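Local atomic coordinates of phosphate ABC transporter, phosphate-binding protein (Clostridium perfringens, PDB entry 4Q8R), a protein that probably binds phosphate outside the cell membrane with high affinity and delivers it to an ABC-type phosphate transporter. Residues A20-F25 with I34-I39; N47-V52 with A69-V74; I102-I107 with V139-E144; S161-N166 with D180-V185. One frame throughout, in Å; residues are numbered along the deposited sequence. Where two conformers were deposited one is given.

Contact 1: A20-F25 with I34-I39; sequences AEAEAF and IEINQI
Ala-22 packs its methyl group against Ile-34 and Ile-36. The contact belongs to a beta-alpha-beta unit made of strand 6-10, helix 15-28 and strand 34-38. The helix runs back almost antiparallel to the strand that follows it. The angle between the segment axes is 169°, and they come within 9.3 Å.

The tight part is centred on one atom. Ala-22 CB lies 3.8 Å from Ile-34 CB, with both gamma carbons of that isoleucine just behind. The small alanine thus fits against the branch point of Ile-34, at CB, CG1 and CG2, rather than against its tip. Phe-25, one helical turn on, packs more loosely here. Its CD2 stands 4.4 Å from Ile-34 CG1, which approaches the ring obliquely. The ring of Phe-224, from helix 219-229, also meets that of Phe-25.

Towards solvent the fit thins out. Ala-22, Ile-34 and Ile-36 are partly exposed, whereas Phe-25 is buried. The backbone of Glu-35 bonds to Val-6 and Ile-8, which ties this strand to strand 6-10. Ile-36 sends in a single atom. Its chain runs on extended past CG1 (chi2 157°), and this brings its terminal CD1 to 4.0 Å from Ala-22 CB.

Contact 2: N47-V52 with A69-V74; sequences NAMEGV and AGLKEV. With ZN (zinc ion), chain F.
Met-49 lies over Ala-69 and Leu-71, and Ala-48 adds a second touch on Leu-71. Met-49 CG touches both Leu-71 CD1 and Ala-69 CB, each at 3.7 Å. Its CE closes on the same alanine methyl, also 3.7 Å from Ala-69 CB. A bend at chi3 (69°) turns CE back over that methyl. The Met-49 and Leu-71 side chains cross at about a right angle. The two leucine methyls divide the work: CD1 faces Met-49, while CD2 sits 3.9 Å from Ala-48 CB.

The next shell sets the backbones. Helix 41-50 closes at Gly-51 in a Schellman motif, with Val-52 N bonded to Asn-47 O. Gly-70 has a positive phi and turns the chain from helix 64-68 into strand 71-86. Lys-67 NZ donates to Leu-71 O and forms a salt bridge with Glu-73 OE1.

Further along the strand, Glu-73, in the conformer given, binds a zinc ion through OE2 at 2.2 Å. Asp-61 is the other protein ligand. The two segments themselves meet through carbon alone, with no hydrogen bond between them. The charged chemistry is displaced along strand 71-86, where Lys-67 probably offsets some of the carboxylate charge at the metal.

Contact 3: I102-I107 with V139-E144; sequences IYTGKI and VGFKAE
Phe-141 carries its side of this contact alone, against Tyr-103 and Thr-104. Its CB lies 3.7 Å from Thr-104 CG2. The two side chains slide past each other in opposite directions. Thr-104 CG2 is also 4.0 Å from Phe-141 CG. A chi1 of 69° places CG between the backbone N and the carbonyl carbon and directs the ring to the Tyr-103 side. Ring atom CE1 is 3.7 Å from Tyr-103 CB, and CE2 lies slightly farther from the same carbon. At the tip, CZ comes to 3.5 Å from Tyr-103 CB and 4.0 Å from Tyr-103 CG. The far end of the phenyl ring thus presses on the root of the tyrosine. The approach is oblique to both rings. Val-139 CG1, from the phenylalanine's own segment, lies in plane at the edge of its ring.

Each segment starts at the end of a helix and runs on into a loop. Helix 96-103 finishes in a Schellman motif, in which Gly-105 takes a positive phi and its N bonds to Ile-102 O. Helix 130-139 gives way at Gly-140, also with positive phi, and Phe-141 follows directly on Gly-140.

The polar ends of Thr-104 and Tyr-103 bond outside the two segments. Thr-104 OG1 bonds to Lys-100 O, in the last turn of helix 96-103, while its CG2 faces Phe-141. The far end of the Tyr-103 ring leads away, and its OH bonds to Val-123 O on strand 121-125. Phe-135 meets the Tyr-103 ring edge-to-face and also touches Phe-141.

Contact 4: S161-N166 with D180-V185; sequences SLVQGN and DSVSAV
The carboxamide of Gln-164 is the flat group here, and Ser-181 meets it in its own plane. Gln-164 NE2 donates to Ser-181 OG over 2.7 Å. The hydroxyl oxygen lies just 6° out of the amide plane, and the N-H...O angle is 162°. The bond is therefore short and nearly straight. The glutamine chain is extended beyond CG (chi2 169°), which carries the amide from the helix to the serine. Ser-181 OG is held a second time, by Asp-179 OD1. This second bond probably fixes the hydroxyl as an acceptor for the amide.

Below the polar bridge the contact is apolar. Val-182 CG1 packs 3.7 Å from Gln-164 CG, so the stem of the glutamine serves as a hydrophobic surface. The same methyl lies 4.2 Å from Val-163 CG1, a looser touch, and the two valines cross at about a right angle. Val-163 and Val-182 are buried, whereas Gln-164 and Ser-181 lie nearer the surface.

Strand 71-86 lies beside the pair. Val-163 also rests on Ile-84, and its carbonyl O accepts a hydrogen bond from His-86 ND1. Ser-183 and Val-185 form backbone bonds with Thr-85 and Leu-83, respectively. The arrangement is that of a helix, 156-164, packed by its last turn on an antiparallel strand pair, 71-86 with 182-187, as part of the alpha/beta fold of the periplasmic binding protein superfamily.

Contacts 1, 2 and 4 all reach the same mixed sheet. Contact 3 instead joins the loops that follow two helices. It is buried, while the other three are partly buried. Contacts 1 and 2 are neighbours: strand 34-38 leads into helix 41-50, and Ile-39 CD1 packs 3.3 Å from Asn-47 ND2. Contacts 2 and 4 use neighbouring strands, 71-86 and 182-187, yet their centres are 34 Å apart, on opposite sides of the chain's centre. Contacts 1 to 3 meet through carbon alone. Contact 4 adds a hydrogen bond near its surface edge. Contact 2 alone includes a zinc ligand. Rings take part in contacts 1 and 3, but only in contact 3 do two aromatic residues meet across the segments.

Contact 1: A20-F25 with I34-I39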
loop_
_atom_site.group_PDB
_atom_site.type_symbol
_atom_site.label_atom_id
_atom_site.label_comp_id
_atom_site.label_asym_id
_atom_site.label_seq_id
_atom_site.Cartn_x
_atom_site.Cartn_y
_atom_site.Cartn_z
ATOM N N ALA A 20 10.234 -2.639 10.797
ATOM C CA ALA A 20 11.689 -2.815 10.576
ATOM C C ALA A 20 12.442 -1.580 11.019
ATOM O O ALA A 20 13.543 -1.663 11.648
ATOM C CB ALA A 20 11.941 -3.110 9.104
ATOM N N GLU A 21 11.901 -0.424 10.703
ATOM C CA GLU A 21 12.468 0.842 11.141
ATOM C C GLU A 21 12.536 0.944 12.641
ATOM O O GLU A 21 13.586 1.361 13.213
ATOM C CB GLU A 21 11.748 2.059 10.544
ATOM C CG GLU A 21 11.711 2.178 9.012
ATOM C CD GLU A 21 13.036 2.614 8.365
ATOM O OE1 GLU A 21 14.045 2.845 9.091
ATOM O OE2 GLU A 21 13.053 2.693 7.115
ATOM N N ALA A 22 11.455 0.548 13.311
ATOM C CA ALA A 22 11.404 0.628 14.739
ATOM C C ALA A 22 12.432 -0.269 15.369
ATOM O O ALA A 22 13.065 0.099 16.361
ATOM C CB ALA A 22 9.956 0.316 15.257
ATOM N N GLU A 23 12.620 -1.458 14.847
ATOM C CA GLU A 23 13.524 -2.371 15.535
ATOM C C GLU A 23 14.934 -1.856 15.379
ATOM O O GLU A 23 15.776 -2.002 16.288
ATOM C CB GLU A 23 13.407 -3.801 14.999
ATOM C CG GLU A 23 12.034 -4.470 15.230
ATOM C CD GLU A 23 11.384 -4.268 16.626
ATOM O OE1 GLU A 23 10.110 -4.219 16.798
ATOM O OE2 GLU A 23 12.104 -4.176 17.594
ATOM N N ALA A 24 15.233 -1.295 14.231
ATOM C CA ALA A 24 16.610 -0.804 14.002
ATOM C C ALA A 24 16.855 0.440 14.871
ATOM O O ALA A 24 17.956 0.626 15.420
ATOM C CB ALA A 24 16.858 -0.529 12.550
ATOM N N PHE A 25 15.862 1.322 14.947
ATOM C CA PHE A 25 15.940 2.505 15.771
ATOM C C PHE A 25 16.145 2.189 17.265
ATOM O O PHE A 25 16.796 3.017 18.007
ATOM C CB PHE A 25 14.649 3.321 15.563
ATOM C CG PHE A 25 14.644 4.653 16.238
ATOM C CD1 PHE A 25 15.528 5.672 15.824
ATOM C CD2 PHE A 25 13.706 4.933 17.247
ATOM C CE1 PHE A 25 15.490 6.932 16.442
ATOM C CE2 PHE A 25 13.658 6.180 17.851
ATOM C CZ PHE A 25 14.546 7.184 17.449
ATOM N N ILE A 34 8.433 2.613 20.166
ATOM C CA ILE A 34 7.587 2.954 19.052
ATOM C C ILE A 34 6.434 1.962 19.044
ATOM O O ILE A 34 6.656 0.753 19.017
ATOM C CB ILE A 34 8.296 2.800 17.670
ATOM C CG1 ILE A 34 9.541 3.635 17.623
ATOM C CG2 ILE A 34 7.388 3.232 16.549
ATOM C CD1 ILE A 34 9.336 5.065 17.846
ATOM N N GLU A 35 5.219 2.487 19.033
ATOM C CA GLU A 35 3.966 1.652 19.081
ATOM C C GLU A 35 3.287 1.786 17.705
ATOM O O GLU A 35 2.932 2.875 17.314
ATOM C CB GLU A 35 3.042 2.094 20.190
ATOM C CG GLU A 35 3.641 1.885 21.585
ATOM C CD GLU A 35 2.992 2.709 22.716
ATOM O OE1 GLU A 35 3.455 2.576 23.861
ATOM O OE2 GLU A 35 2.040 3.476 22.489
ATOM N N ILE A 36 3.099 0.680 16.973
ATOM C CA ILE A 36 2.596 0.698 15.635
ATOM C C ILE A 36 1.295 -0.098 15.570
ATOM O O ILE A 36 1.295 -1.289 15.913
ATOM C CB ILE A 36 3.587 0.060 14.619
ATOM C CG1 ILE A 36 4.933 0.806 14.679
ATOM C CG2 ILE A 36 3.062 0.072 13.196
ATOM C CD1 ILE A 36 6.104 0.002 14.195
ATOM N N ASN A 37 0.199 0.541 15.141
ATOM C CA ASN A 37 -1.097 -0.124 14.957
ATOM C C ASN A 37 -1.549 0.010 13.513
ATOM O O ASN A 37 -1.680 1.111 12.985
ATOM C CB ASN A 37 -2.069 0.586 15.875
ATOM C CG ASN A 37 -3.351 -0.157 16.017
ATOM O OD1 ASN A 37 -3.458 -1.355 15.676
ATOM N ND2 ASN A 37 -4.371 0.557 16.483
ATOM N N GLN A 38 -1.701 -1.106 12.824
ATOM C CA GLN A 38 -1.985 -1.144 11.436
ATOM C C GLN A 38 -3.509 -1.244 11.245
ATOM O O GLN A 38 -4.119 -2.281 11.525
ATOM C CB GLN A 38 -1.361 -2.366 10.778
ATOM C CG GLN A 38 0.151 -2.276 10.827
ATOM C CD GLN A 38 0.829 -3.426 10.185
ATOM O OE1 GLN A 38 0.537 -3.717 9.024
ATOM N NE2 GLN A 38 1.779 -4.036 10.873
ATOM N N ILE A 39 -4.081 -0.151 10.794
ATOM C CA ILE A 39 -5.537 0.024 10.728
ATOM C C ILE A 39 -6.008 0.606 9.403
ATOM O O ILE A 39 -7.199 0.907 9.236
ATOM C CB ILE A 39 -6.000 0.906 11.928
ATOM C CG1 ILE A 39 -5.356 2.295 11.903
ATOM C CG2 ILE A 39 -5.828 0.183 13.209
ATOM C CD1 ILE A 39 -5.799 3.209 13.029
#

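Contact 2: N47-V52 with A69-V74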
loop_
_atom_site.group_PDB
_atom_site.type_symbol
_atom_site.label_atom_id
_atom_site.label_comp_id
_atom_site.label_asym_id
_atom_site.label_seq_id
_atom_site.Cartn_x
_atom_site.Cartn_y
_atom_site.Cartn_z
ATOM N N ASN A 47 -6.540 9.517 13.116
ATOM C CA ASN A 47 -5.934 9.477 14.440
ATOM C C ASN A 47 -4.876 10.589 14.635
ATOM O O ASN A 47 -4.786 11.221 15.718
ATOM C CB ASN A 47 -5.294 8.136 14.726
ATOM C CG ASN A 47 -6.295 7.074 15.108
ATOM O OD1 ASN A 47 -7.442 7.382 15.490
ATOM N ND2 ASN A 47 -5.863 5.809 15.057
ATOM N N ALA A 48 -4.114 10.882 13.596
ATOM C CA ALA A 48 -3.184 12.011 13.657
ATOM C C ALA A 48 -3.910 13.368 13.724
ATOM O O ALA A 48 -3.496 14.224 14.499
ATOM C CB ALA A 48 -2.196 11.971 12.493
ATOM N N MET A 49 -4.993 13.551 12.973
ATOM C CA MET A 49 -5.769 14.783 13.008
ATOM C C MET A 49 -6.352 14.978 14.407
ATOM O O MET A 49 -6.480 16.096 14.895
ATOM C CB MET A 49 -6.954 14.712 12.027
ATOM C CG MET A 49 -6.567 14.745 10.549
ATOM S SD MET A 49 -7.919 14.206 9.498
ATOM C CE MET A 49 -9.045 15.610 9.727
ATOM N N GLU A 50 -6.733 13.901 15.081
ATOM C CA GLU A 50 -7.425 14.001 16.357
ATOM C C GLU A 50 -6.511 13.922 17.532
ATOM O O GLU A 50 -6.961 14.121 18.653
ATOM C CB GLU A 50 -8.544 12.908 16.459
ATOM C CG GLU A 50 -9.625 13.092 15.399
ATOM C CD GLU A 50 -10.851 12.176 15.544
ATOM O OE1 GLU A 50 -10.765 11.046 16.089
ATOM O OE2 GLU A 50 -11.939 12.596 15.090
ATOM N N GLY A 51 -5.214 13.706 17.334
ATOM C CA GLY A 51 -4.306 13.626 18.473
ATOM C C GLY A 51 -4.289 12.276 19.162
ATOM O O GLY A 51 -3.675 12.113 20.233
ATOM N N VAL A 52 -4.899 11.272 18.522
ATOM C CA VAL A 52 -4.916 9.921 19.068
ATOM C C VAL A 52 -3.589 9.237 18.807
ATOM O O VAL A 52 -3.115 8.477 19.637
ATOM C CB VAL A 52 -6.044 9.113 18.429
ATOM C CG1 VAL A 52 -5.917 7.651 18.778
ATOM C CG2 VAL A 52 -7.370 9.709 18.914
ATOM N N ALA A 69 -6.535 20.153 8.717
ATOM C CA ALA A 69 -6.478 19.906 10.142
ATOM C C ALA A 69 -5.118 20.239 10.720
ATOM O O ALA A 69 -4.914 20.023 11.912
ATOM C CB ALA A 69 -6.820 18.461 10.455
ATOM N N GLY A 70 -4.187 20.715 9.885
ATOM C CA GLY A 70 -2.838 21.130 10.332
ATOM C C GLY A 70 -1.784 20.030 10.228
ATOM O O GLY A 70 -0.837 19.984 11.025
ATOM N N LEU A 71 -1.952 19.107 9.285
ATOM C CA LEU A 71 -0.995 17.995 9.192
ATOM C C LEU A 71 0.172 18.307 8.294
ATOM O O LEU A 71 -0.014 18.777 7.195
ATOM C CB LEU A 71 -1.665 16.701 8.723
ATOM C CG LEU A 71 -2.671 15.971 9.620
ATOM C CD1 LEU A 71 -3.277 14.806 8.804
ATOM C CD2 LEU A 71 -2.056 15.495 10.932
ATOM N N LYS A 72 1.391 18.122 8.820
ATOM C CA LYS A 72 2.605 18.143 8.024
ATOM C C LYS A 72 2.778 16.751 7.426
ATOM O O LYS A 72 2.361 15.764 8.012
ATOM C CB LYS A 72 3.780 18.473 8.935
ATOM C CG LYS A 72 3.696 19.868 9.588
ATOM C CD LYS A 72 3.460 20.989 8.564
ATOM C CE LYS A 72 3.604 22.409 9.150
ATOM N NZ LYS A 72 5.016 22.773 9.510
ATOM N N GLU A 73 3.401 16.693 6.258
ATOM C CA GLU A 73 3.703 15.419 5.653
ATOM C C GLU A 73 5.152 15.223 5.392
ATOM O O GLU A 73 5.896 16.155 5.013
ATOM C CB GLU A 73 2.965 15.284 4.343
ATOM C CG GLU A 73 1.588 15.848 4.428
ATOM C CD GLU A 73 1.035 16.006 3.056
ATOM O OE1 GLU A 73 0.601 17.117 2.720
ATOM O OE2 GLU A 73 1.126 15.034 2.282
ATOM N N VAL A 74 5.588 14.001 5.606
ATOM C CA VAL A 74 6.983 13.629 5.293
ATOM C C VAL A 74 6.908 12.354 4.431
ATOM O O VAL A 74 6.461 11.300 4.911
ATOM C CB VAL A 74 7.814 13.345 6.569
ATOM C CG1 VAL A 74 9.165 12.810 6.231
ATOM C CG2 VAL A 74 7.938 14.594 7.386
HETATM ZN ZN ZN F . 0.463 15.756 0.330
HETATM O O HOH W 1 1.775 15.035 -0.587
#

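Contact 3: I102-I107 with V139-E144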
loop_
_atom_site.group_PDB
_atom_site.type_symbol
_atom_site.label_atom_id
_atom_site.label_comp_id
_atom_site.label_asym_id
_atom_site.label_seq_id
_atom_site.Cartn_x
_atom_site.Cartn_y
_atom_site.Cartn_z
ATOM N N ILE A 102 -11.881 -5.445 -15.450
ATOM C CA ILE A 102 -12.088 -6.416 -14.412
ATOM C C ILE A 102 -12.752 -5.818 -13.177
ATOM O O ILE A 102 -13.754 -6.348 -12.653
ATOM C CB ILE A 102 -10.733 -7.070 -13.981
ATOM C CG1 ILE A 102 -10.111 -7.847 -15.191
ATOM C CG2 ILE A 102 -10.889 -8.007 -12.808
ATOM C CD1 ILE A 102 -8.652 -8.096 -14.932
ATOM N N TYR A 103 -12.219 -4.721 -12.693
ATOM C CA TYR A 103 -12.697 -4.148 -11.420
ATOM C C TYR A 103 -14.075 -3.501 -11.550
ATOM O O TYR A 103 -14.770 -3.366 -10.554
ATOM C CB TYR A 103 -11.642 -3.235 -10.795
ATOM C CG TYR A 103 -10.741 -4.042 -9.924
ATOM C CD1 TYR A 103 -9.641 -4.756 -10.501
ATOM C CD2 TYR A 103 -10.918 -4.157 -8.588
ATOM C CE1 TYR A 103 -8.912 -5.587 -9.722
ATOM C CE2 TYR A 103 -10.165 -4.975 -7.791
ATOM C CZ TYR A 103 -9.159 -5.729 -8.379
ATOM O OH TYR A 103 -8.389 -6.579 -7.627
ATOM N N THR A 104 -14.495 -3.149 -12.736
ATOM C CA THR A 104 -15.830 -2.580 -12.910
ATOM C C THR A 104 -16.820 -3.636 -13.342
ATOM O O THR A 104 -17.971 -3.311 -13.644
ATOM C CB THR A 104 -15.820 -1.417 -13.936
ATOM O OG1 THR A 104 -15.389 -1.881 -15.222
ATOM C CG2 THR A 104 -14.927 -0.251 -13.472
ATOM N N GLY A 105 -16.380 -4.880 -13.491
ATOM C CA GLY A 105 -17.270 -5.987 -13.818
ATOM C C GLY A 105 -17.594 -6.133 -15.299
ATOM O O GLY A 105 -18.502 -6.882 -15.675
ATOM N N LYS A 106 -16.897 -5.414 -16.180
ATOM C CA LYS A 106 -17.099 -5.584 -17.598
ATOM C C LYS A 106 -16.574 -6.928 -18.093
ATOM O O LYS A 106 -17.215 -7.649 -18.879
ATOM C CB LYS A 106 -16.498 -4.427 -18.348
ATOM C CG LYS A 106 -16.832 -4.441 -19.807
ATOM C CD LYS A 106 -15.850 -3.589 -20.546
ATOM C CE LYS A 106 -16.203 -2.134 -20.328
ATOM N NZ LYS A 106 -17.625 -1.946 -20.713
ATOM N N ILE A 107 -15.401 -7.270 -17.594
ATOM C CA ILE A 107 -14.779 -8.583 -17.852
ATOM C C ILE A 107 -14.952 -9.428 -16.613
ATOM O O ILE A 107 -14.518 -9.058 -15.511
ATOM C CB ILE A 107 -13.293 -8.380 -18.259
ATOM C CG1 ILE A 107 -13.225 -7.759 -19.648
ATOM C CG2 ILE A 107 -12.490 -9.653 -18.100
ATOM C CD1 ILE A 107 -11.808 -7.554 -20.194
ATOM N N VAL A 139 -5.908 3.336 -12.072
ATOM C CA VAL A 139 -6.661 2.444 -13.000
ATOM C C VAL A 139 -7.782 3.219 -13.672
ATOM O O VAL A 139 -8.050 3.020 -14.854
ATOM C CB VAL A 139 -7.135 1.183 -12.269
ATOM C CG1 VAL A 139 -8.056 0.310 -13.145
ATOM C CG2 VAL A 139 -5.899 0.393 -11.794
ATOM N N GLY A 140 -8.408 4.128 -12.919
ATOM C CA GLY A 140 -9.339 5.050 -13.513
ATOM C C GLY A 140 -10.810 4.742 -13.338
ATOM O O GLY A 140 -11.593 4.836 -14.283
ATOM N N PHE A 141 -11.165 4.313 -12.157
ATOM C CA PHE A 141 -12.566 4.087 -11.795
ATOM C C PHE A 141 -12.859 4.651 -10.421
ATOM O O PHE A 141 -11.986 4.761 -9.589
ATOM C CB PHE A 141 -13.032 2.599 -11.960
ATOM C CG PHE A 141 -12.442 1.647 -11.003
ATOM C CD1 PHE A 141 -11.081 1.144 -11.204
ATOM C CD2 PHE A 141 -13.116 1.219 -9.896
ATOM C CE1 PHE A 141 -10.525 0.270 -10.319
ATOM C CE2 PHE A 141 -12.537 0.342 -8.987
ATOM C CZ PHE A 141 -11.219 -0.153 -9.211
ATOM N N LYS A 142 -14.133 4.951 -10.226
ATOM C CA LYS A 142 -14.662 5.436 -8.971
ATOM C C LYS A 142 -15.189 4.308 -8.109
ATOM O O LYS A 142 -15.537 3.254 -8.604
ATOM C CB LYS A 142 -15.741 6.511 -9.262
ATOM C CG LYS A 142 -15.165 7.771 -9.935
ATOM C CD LYS A 142 -13.846 8.229 -9.259
ATOM C CE LYS A 142 -13.390 9.677 -9.522
ATOM N NZ LYS A 142 -12.793 9.830 -10.869
ATOM N N ALA A 143 -15.273 4.547 -6.811
ATOM C CA ALA A 143 -15.817 3.586 -5.884
ATOM C C ALA A 143 -17.189 3.133 -6.375
ATOM O O ALA A 143 -17.505 1.941 -6.311
ATOM C CB ALA A 143 -15.878 4.207 -4.482
ATOM N N GLU A 144 -17.963 4.052 -6.963
ATOM C CA GLU A 144 -19.343 3.763 -7.488
ATOM C C GLU A 144 -19.333 2.722 -8.545
ATOM O O GLU A 144 -20.297 1.991 -8.682
ATOM C CB GLU A 144 -20.034 5.028 -8.044
ATOM C CG GLU A 144 -20.399 6.004 -6.953
ATOM C CD GLU A 144 -19.283 6.935 -6.349
ATOM O OE1 GLU A 144 -17.959 6.844 -6.538
ATOM O OE2 GLU A 144 -19.831 7.785 -5.614
#

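Contact 4: S161-N166 with D180-V185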
loop_
_atom_site.group_PDB
_atom_site.type_symbol
_atom_site.label_atom_id
_atom_site.label_comp_id
_atom_site.label_asym_id
_atom_site.label_seq_id
_atom_site.Cartn_x
_atom_site.Cartn_y
_atom_site.Cartn_z
ATOM N N SER A 161 -3.903 -13.254 1.525
ATOM C CA SER A 161 -4.396 -14.568 1.951
ATOM C C SER A 161 -5.530 -15.015 1.032
ATOM O O SER A 161 -5.588 -16.171 0.622
ATOM C CB SER A 161 -4.888 -14.523 3.381
ATOM O OG SER A 161 -3.823 -14.423 4.303
ATOM N N LEU A 162 -6.414 -14.111 0.672
ATOM C CA LEU A 162 -7.509 -14.497 -0.236
ATOM C C LEU A 162 -6.996 -15.000 -1.602
ATOM O O LEU A 162 -7.440 -16.063 -2.126
ATOM C CB LEU A 162 -8.538 -13.364 -0.349
ATOM C CG LEU A 162 -9.967 -13.808 -0.656
ATOM C CD1 LEU A 162 -10.421 -14.827 0.356
ATOM C CD2 LEU A 162 -10.909 -12.616 -0.734
ATOM N N VAL A 163 -6.056 -14.257 -2.162
ATOM C CA VAL A 163 -5.463 -14.579 -3.447
ATOM C C VAL A 163 -4.686 -15.905 -3.319
ATOM O O VAL A 163 -4.807 -16.794 -4.179
ATOM C CB VAL A 163 -4.617 -13.441 -3.982
ATOM C CG1 VAL A 163 -3.839 -13.862 -5.227
ATOM C CG2 VAL A 163 -5.453 -12.212 -4.276
ATOM N N GLN A 164 -3.966 -16.070 -2.214
ATOM C CA GLN A 164 -3.278 -17.325 -1.949
ATOM C C GLN A 164 -4.232 -18.512 -1.909
ATOM O O GLN A 164 -3.817 -19.634 -2.201
ATOM C CB GLN A 164 -2.509 -17.344 -0.647
ATOM C CG GLN A 164 -1.270 -16.492 -0.661
ATOM C CD GLN A 164 -0.666 -16.318 0.741
ATOM O OE1 GLN A 164 -1.391 -16.295 1.750
ATOM N NE2 GLN A 164 0.666 -16.237 0.825
ATOM N N GLY A 165 -5.480 -18.259 -1.500
ATOM C CA GLY A 165 -6.448 -19.312 -1.286
ATOM C C GLY A 165 -7.408 -19.614 -2.418
ATOM O O GLY A 165 -8.274 -20.504 -2.270
ATOM N N ASN A 166 -7.296 -18.881 -3.502
ATOM C CA ASN A 166 -8.268 -18.991 -4.591
ATOM C C ASN A 166 -7.615 -18.862 -5.936
ATOM O O ASN A 166 -7.151 -17.790 -6.318
ATOM C CB ASN A 166 -9.382 -17.938 -4.466
ATOM C CG ASN A 166 -10.617 -18.241 -5.407
ATOM O OD1 ASN A 166 -10.446 -18.533 -6.587
ATOM N ND2 ASN A 166 -11.853 -18.105 -4.884
ATOM N N ASP A 180 7.077 -15.130 -3.315
ATOM C CA ASP A 180 6.871 -16.268 -4.217
ATOM C C ASP A 180 5.568 -17.023 -4.108
ATOM O O ASP A 180 5.334 -17.894 -4.919
ATOM C CB ASP A 180 7.986 -17.287 -4.080
ATOM C CG ASP A 180 9.352 -16.702 -4.398
ATOM O OD1 ASP A 180 9.424 -15.670 -5.100
ATOM O OD2 ASP A 180 10.342 -17.277 -3.935
ATOM N N SER A 181 4.727 -16.691 -3.149
ATOM C CA SER A 181 3.485 -17.399 -2.925
ATOM C C SER A 181 2.352 -16.912 -3.831
ATOM O O SER A 181 1.334 -17.553 -3.886
ATOM C CB SER A 181 3.041 -17.269 -1.456
ATOM O OG SER A 181 2.541 -15.984 -1.168
ATOM N N VAL A 182 2.556 -15.768 -4.476
ATOM C CA VAL A 182 1.593 -15.122 -5.371
ATOM C C VAL A 182 2.352 -14.607 -6.592
ATOM O O VAL A 182 3.591 -14.624 -6.619
ATOM C CB VAL A 182 0.813 -13.972 -4.665
ATOM C CG1 VAL A 182 -0.056 -14.496 -3.519
ATOM C CG2 VAL A 182 1.731 -12.880 -4.172
ATOM N N SER A 183 1.626 -14.247 -7.647
ATOM C CA SER A 183 2.208 -13.735 -8.879
ATOM C C SER A 183 1.785 -12.308 -9.168
ATOM O O SER A 183 0.578 -12.029 -9.321
ATOM C CB SER A 183 1.781 -14.621 -10.054
ATOM O OG SER A 183 2.379 -15.892 -9.892
ATOM N N ALA A 184 2.726 -11.386 -9.255
ATOM C CA ALA A 184 2.400 -10.020 -9.675
ATOM C C ALA A 184 2.401 -9.987 -11.204
ATOM O O ALA A 184 3.370 -10.399 -11.817
ATOM C CB ALA A 184 3.414 -9.035 -9.145
ATOM N N VAL A 185 1.328 -9.533 -11.827
ATOM C CA VAL A 185 1.251 -9.424 -13.263
ATOM C C VAL A 185 2.095 -8.273 -13.781
ATOM O O VAL A 185 2.315 -7.322 -13.061
ATOM C CB VAL A 185 -0.213 -9.294 -13.788
ATOM C CG1 VAL A 185 -1.083 -10.427 -13.287
ATOM C CG2 VAL A 185 -0.821 -7.968 -13.388
#